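Local coordinates for protein M32 carboxypeptidase (Chitinophagaceae bacterium, PDB 7A03) that probably acts as a metal-dependent carboxypeptidase of the M32 family, removing residues one at a time from the C-terminal end of peptide chains, at residues D200-H205 with D257-T262; F206-Q211 with T251-N256. All blocks are in the same frame, centred on the assembly; numbering follows the deposited sequence. Where two conformers were deposited one is given.

How the contacts relate
Contacts 1 and 2 lie side by side on one flank of the chain, their centres about 8 Å apart and each about 24 Å from the chain centre. Along the sequence the order is 200-205, 206-211, 251-256, 257-262, so contact 2 is nested inside the loop that contact 1 closes. Together they join the link between helices 170-192 and 208-222 to the link between strand 247-251 and helix 258-277, at the starts of both later helices. F206 and F258, one from each contact, meet ring to ring. Helix 258-277 contains an HExxH sequence, as in the metal-binding helix of M32 peptidases, with no metal bound to its histidines here.

Contact 1 of 2, residues D200-H205 with D257-T262; sequences DFLHLH and DFSNMT
With CG anti to the carbonyl carbon in L202 (chi1 -69°) and anti to the backbone N in F258 (chi1 -171°), the two side chains cross obliquely. L202 CD2 lies near the plane of the F258 ring and meets its edge atom CD2 at 4.2 Å, while the other methyl, CD1, reaches S259 OG at 3.4 Å. Leucine suits this place because its branches reach two neighbours at once; F337 and A340 of helix 334-341 also pack on it. The backbones themselves are joined directly: F258 N donates to L202 O at 2.9 Å, nearly along the C=O axis, and the CA of D257 touches the same oxygen. One carbonyl at the end of the 3-10 turn 200-202 thus takes up an N-H at the start of the helix that D257 caps. The D257 side chain has CG anti to the backbone N (chi1 -172°), which brings OD1 to S259 N at 3.0 Å, the donor standing above the carboxylate plane. Alongside, the H203 ring points the same way and stacks on the carboxylate, offset toward the ring's rim, the planes 29° apart. The N-H groups of F258 and S259 therefore each have an acceptor, L202 O and D257 OD1, and the carboxylate's negative charge would tend to favour a protonated H203.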
# COMPACT_ATOMS: atom_id res chain seq x y z
N ASP A 200 -5.07 9.46 -27.00
CA ASP A 200 -4.64 8.24 -27.66
C ASP A 200 -3.14 8.21 -27.94
O ASP A 200 -2.59 7.13 -28.20
CB ASP A 200 -5.48 7.94 -28.90
CG ASP A 200 -5.37 9.00 -29.97
OD1 ASP A 200 -4.67 10.01 -29.74
OD2 ASP A 200 -6.00 8.82 -31.03
N PHE A 201 -2.46 9.36 -27.85
CA PHE A 201 -1.00 9.36 -27.95
C PHE A 201 -0.34 8.53 -26.87
O PHE A 201 0.80 8.08 -27.05
CB PHE A 201 -0.45 10.79 -27.93
CG PHE A 201 -0.98 11.64 -26.80
CD1 PHE A 201 -0.42 11.57 -25.53
CD2 PHE A 201 -2.03 12.53 -27.01
CE1 PHE A 201 -0.90 12.34 -24.48
CE2 PHE A 201 -2.50 13.32 -25.97
CZ PHE A 201 -1.94 13.23 -24.71
N LEU A 202 -1.03 8.29 -25.75
CA LEU A 202 -0.44 7.46 -24.70
C LEU A 202 -0.41 5.99 -25.09
O LEU A 202 0.33 5.22 -24.47
CB LEU A 202 -1.19 7.63 -23.38
CG LEU A 202 -1.08 8.96 -22.65
CD1 LEU A 202 -1.91 8.89 -21.38
CD2 LEU A 202 0.35 9.32 -22.33
N HIS A 203 -1.17 5.60 -26.11
CA HIS A 203 -1.20 4.22 -26.57
C HIS A 203 -0.46 4.03 -27.88
O HIS A 203 -0.63 3.00 -28.54
CB HIS A 203 -2.64 3.71 -26.63
CG HIS A 203 -3.25 3.51 -25.29
ND1 HIS A 203 -3.53 4.56 -24.44
CD2 HIS A 203 -3.62 2.39 -24.62
CE1 HIS A 203 -4.05 4.10 -23.32
NE2 HIS A 203 -4.12 2.78 -23.40
N LEU A 204 0.37 4.99 -28.27
CA LEU A 204 1.31 4.80 -29.38
C LEU A 204 2.45 3.88 -28.91
O LEU A 204 2.43 3.31 -27.81
CB LEU A 204 1.82 6.15 -29.88
CG LEU A 204 0.80 7.09 -30.51
CD1 LEU A 204 1.36 8.49 -30.75
CD2 LEU A 204 0.30 6.47 -31.81
N HIS A 205 3.46 3.72 -29.75
CA HIS A 205 4.57 2.82 -29.44
C HIS A 205 5.68 3.59 -28.74
O HIS A 205 6.24 4.53 -29.31
CB HIS A 205 5.13 2.16 -30.71
CG HIS A 205 6.35 1.33 -30.46
ND1 HIS A 205 6.29 0.01 -30.07
CD2 HIS A 205 7.67 1.63 -30.55
CE1 HIS A 205 7.51 -0.47 -29.92
NE2 HIS A 205 8.37 0.49 -30.21
N ASP A 257 1.63 1.43 -24.02
CA ASP A 257 0.87 2.17 -23.01
C ASP A 257 1.88 2.89 -22.12
O ASP A 257 2.40 2.31 -21.17
CB ASP A 257 -0.02 1.24 -22.21
CG ASP A 257 -0.96 1.99 -21.30
OD1 ASP A 257 -0.80 3.23 -21.17
OD2 ASP A 257 -1.87 1.35 -20.73
N PHE A 258 2.12 4.16 -22.44
CA PHE A 258 3.06 4.94 -21.67
C PHE A 258 2.59 5.20 -20.24
O PHE A 258 3.42 5.52 -19.38
CB PHE A 258 3.32 6.28 -22.39
CG PHE A 258 4.43 7.07 -21.79
CD1 PHE A 258 5.76 6.66 -21.94
CD2 PHE A 258 4.18 8.22 -21.06
CE1 PHE A 258 6.79 7.40 -21.37
CE2 PHE A 258 5.21 8.96 -20.49
CZ PHE A 258 6.52 8.54 -20.65
N SER A 259 1.29 5.04 -19.95
CA SER A 259 0.77 5.29 -18.60
C SER A 259 1.32 4.32 -17.57
O SER A 259 1.27 4.60 -16.36
CB SER A 259 -0.75 5.17 -18.60
OG SER A 259 -1.34 6.06 -19.53
N ASN A 260 1.86 3.19 -18.00
CA ASN A 260 2.16 2.10 -17.07
C ASN A 260 3.46 2.35 -16.32
O ASN A 260 3.47 2.68 -15.13
CB ASN A 260 2.18 0.78 -17.84
CG ASN A 260 2.11 -0.43 -16.94
OD1 ASN A 260 2.76 -0.48 -15.90
ND2 ASN A 260 1.35 -1.43 -17.36
N MET A 261 4.58 2.20 -17.03
CA MET A 261 5.86 2.08 -16.36
C MET A 261 6.23 3.33 -15.57
O MET A 261 6.71 3.22 -14.43
CB MET A 261 6.97 1.75 -17.35
CG MET A 261 8.29 1.42 -16.69
SD MET A 261 9.74 2.19 -17.48
CE MET A 261 9.39 3.93 -17.18
N THR A 262 6.07 4.51 -16.17
CA THR A 262 6.62 5.72 -15.57
C THR A 262 6.03 5.93 -14.17
O THR A 262 6.77 6.17 -13.19
CB THR A 262 6.38 6.92 -16.49
OG1 THR A 262 7.33 6.88 -17.56
CG2 THR A 262 6.53 8.24 -15.74

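Contact 2 of 2, residues F206-Q211 with T251-N256; sequences FDRDKQ and TRIDEN
Q211 sits at the tight centre of this contact, its buried amide stretched between two backbone carbonyls. NE2 donates to F206 O at 2.9 Å and to D254 O at 3.1 Å; both oxygens lie close to the amide plane, whereas the donor stands above each carbonyl plane. Glutamine suits the spot because one NH2 group can hold both segments while OE1 accepts a hydrogen bond from a water that in turn accepts from D254 N. Nearby, F206 N meets E255 O at 2.6 Å, a short and almost straight bond (173°) in the carbonyl plane. I253 lies between Q211 and R208: its CG2 is 3.6 Å from Q211 NE2, and its CD1 reaches R208 CG.

The outer side is looser. R208 leaves the helix with CG anti to the backbone N (chi1 173°) and runs extended to NE, laying one face of its guanidinium over I253. Its aliphatic part passes the E255 side chain, but NH1 stays 4.5 Å from E255 OE2, beyond a salt bridge, so any attraction is probably long-range. A water accepts from both R208 NH2 and I253 N and so links the two segments.

D254 OD1 accepts from N256 N at 2.9 Å in an Asx turn, and D207 OD2 takes K210 N on its anti lone pair, an aspartate N-cap. These two motifs mark loop-to-helix junctions, here leading into helices 258-277 and 208-222 respectively.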
# COMPACT_ATOMS: atom_id res chain seq x y z
N PHE A 206 6.02 3.16 -27.52
CA PHE A 206 7.06 3.81 -26.72
C PHE A 206 8.19 2.82 -26.48
O PHE A 206 8.03 1.87 -25.70
CB PHE A 206 6.47 4.34 -25.40
CG PHE A 206 5.58 5.54 -25.58
CD1 PHE A 206 4.26 5.39 -25.94
CD2 PHE A 206 6.08 6.83 -25.37
CE1 PHE A 206 3.43 6.49 -26.11
CE2 PHE A 206 5.25 7.95 -25.52
CZ PHE A 206 3.93 7.78 -25.89
N ASP A 207 9.32 3.05 -27.15
CA ASP A 207 10.46 2.13 -27.12
C ASP A 207 10.78 1.63 -25.72
O ASP A 207 10.94 2.42 -24.78
CB ASP A 207 11.69 2.82 -27.73
CG ASP A 207 12.92 1.93 -27.73
OD1 ASP A 207 13.00 1.05 -28.60
OD2 ASP A 207 13.82 2.12 -26.87
N ARG A 208 10.93 0.31 -25.60
CA ARG A 208 11.10 -0.31 -24.29
C ARG A 208 12.39 0.14 -23.61
O ARG A 208 12.40 0.41 -22.40
CB ARG A 208 11.09 -1.84 -24.44
CG ARG A 208 11.43 -2.59 -23.18
CD ARG A 208 11.37 -4.09 -23.40
NE ARG A 208 11.31 -4.81 -22.14
CZ ARG A 208 10.17 -5.16 -21.54
NH1 ARG A 208 9.01 -4.85 -22.09
NH2 ARG A 208 10.20 -5.81 -20.38
N ASP A 209 13.49 0.20 -24.36
CA ASP A 209 14.77 0.57 -23.75
C ASP A 209 14.75 2.03 -23.31
O ASP A 209 15.30 2.37 -22.25
CB ASP A 209 15.93 0.28 -24.71
CG ASP A 209 16.26 -1.20 -24.78
OD1 ASP A 209 15.66 -2.00 -24.02
OD2 ASP A 209 17.13 -1.58 -25.60
N LYS A 210 14.09 2.90 -24.09
CA LYS A 210 13.93 4.29 -23.68
C LYS A 210 13.06 4.40 -22.43
O LYS A 210 13.39 5.16 -21.51
CB LYS A 210 13.33 5.11 -24.82
CG LYS A 210 14.30 5.44 -25.96
CD LYS A 210 13.54 6.08 -27.12
CE LYS A 210 14.44 6.90 -28.02
NZ LYS A 210 15.74 6.22 -28.25
N GLN A 211 11.98 3.63 -22.35
CA GLN A 211 11.19 3.64 -21.12
C GLN A 211 12.02 3.18 -19.92
O GLN A 211 11.96 3.78 -18.84
CB GLN A 211 9.94 2.78 -21.26
CG GLN A 211 8.90 3.35 -22.21
CD GLN A 211 7.56 2.71 -21.98
OE1 GLN A 211 6.97 2.86 -20.92
NE2 GLN A 211 7.08 1.97 -22.97
N THR A 251 9.54 -3.05 -11.86
CA THR A 251 8.59 -2.35 -12.70
C THR A 251 8.21 -3.27 -13.84
O THR A 251 8.73 -4.38 -13.98
CB THR A 251 9.14 -0.99 -13.14
OG1 THR A 251 8.07 -0.23 -13.73
CG2 THR A 251 10.28 -1.15 -14.14
N ARG A 252 7.28 -2.80 -14.66
CA ARG A 252 6.87 -3.50 -15.86
C ARG A 252 6.71 -2.47 -16.95
O ARG A 252 6.30 -1.33 -16.70
CB ARG A 252 5.53 -4.23 -15.64
CG ARG A 252 4.50 -3.38 -14.93
CD ARG A 252 3.15 -4.06 -14.86
NE ARG A 252 2.11 -3.12 -14.45
CZ ARG A 252 0.86 -3.14 -14.91
NH1 ARG A 252 0.49 -4.05 -15.80
NH2 ARG A 252 -0.02 -2.24 -14.49
N ILE A 253 7.03 -2.86 -18.17
CA ILE A 253 6.98 -1.96 -19.31
C ILE A 253 5.94 -2.46 -20.30
O ILE A 253 5.95 -3.65 -20.66
CB ILE A 253 8.36 -1.86 -19.99
CG1 ILE A 253 9.38 -1.26 -19.04
CG2 ILE A 253 8.26 -1.02 -21.28
CD1 ILE A 253 10.79 -1.49 -19.46
N ASP A 254 5.06 -1.56 -20.74
CA ASP A 254 4.14 -1.81 -21.86
C ASP A 254 4.58 -0.88 -22.98
O ASP A 254 4.48 0.34 -22.84
CB ASP A 254 2.69 -1.55 -21.46
CG ASP A 254 1.70 -2.04 -22.51
OD1 ASP A 254 2.06 -2.08 -23.70
OD2 ASP A 254 0.55 -2.38 -22.14
N GLU A 255 5.08 -1.44 -24.09
CA GLU A 255 5.52 -0.58 -25.18
C GLU A 255 4.37 0.15 -25.87
O GLU A 255 4.63 1.08 -26.65
CB GLU A 255 6.30 -1.33 -26.26
CG GLU A 255 7.47 -2.15 -25.79
CD GLU A 255 7.85 -3.22 -26.80
OE1 GLU A 255 7.19 -3.29 -27.86
OE2 GLU A 255 8.79 -4.00 -26.52
N ASN A 256 3.12 -0.23 -25.62
CA ASN A 256 1.97 0.44 -26.22
C ASN A 256 1.09 1.13 -25.19
O ASN A 256 -0.09 1.39 -25.46
CB ASN A 256 1.14 -0.54 -27.06
CG ASN A 256 1.98 -1.26 -28.10
OD1 ASN A 256 2.54 -0.63 -29.00
ND2 ASN A 256 2.07 -2.57 -27.97
O HOH W 1 7.77 -5.65 -18.63
O HOH W 2 4.77 1.32 -19.94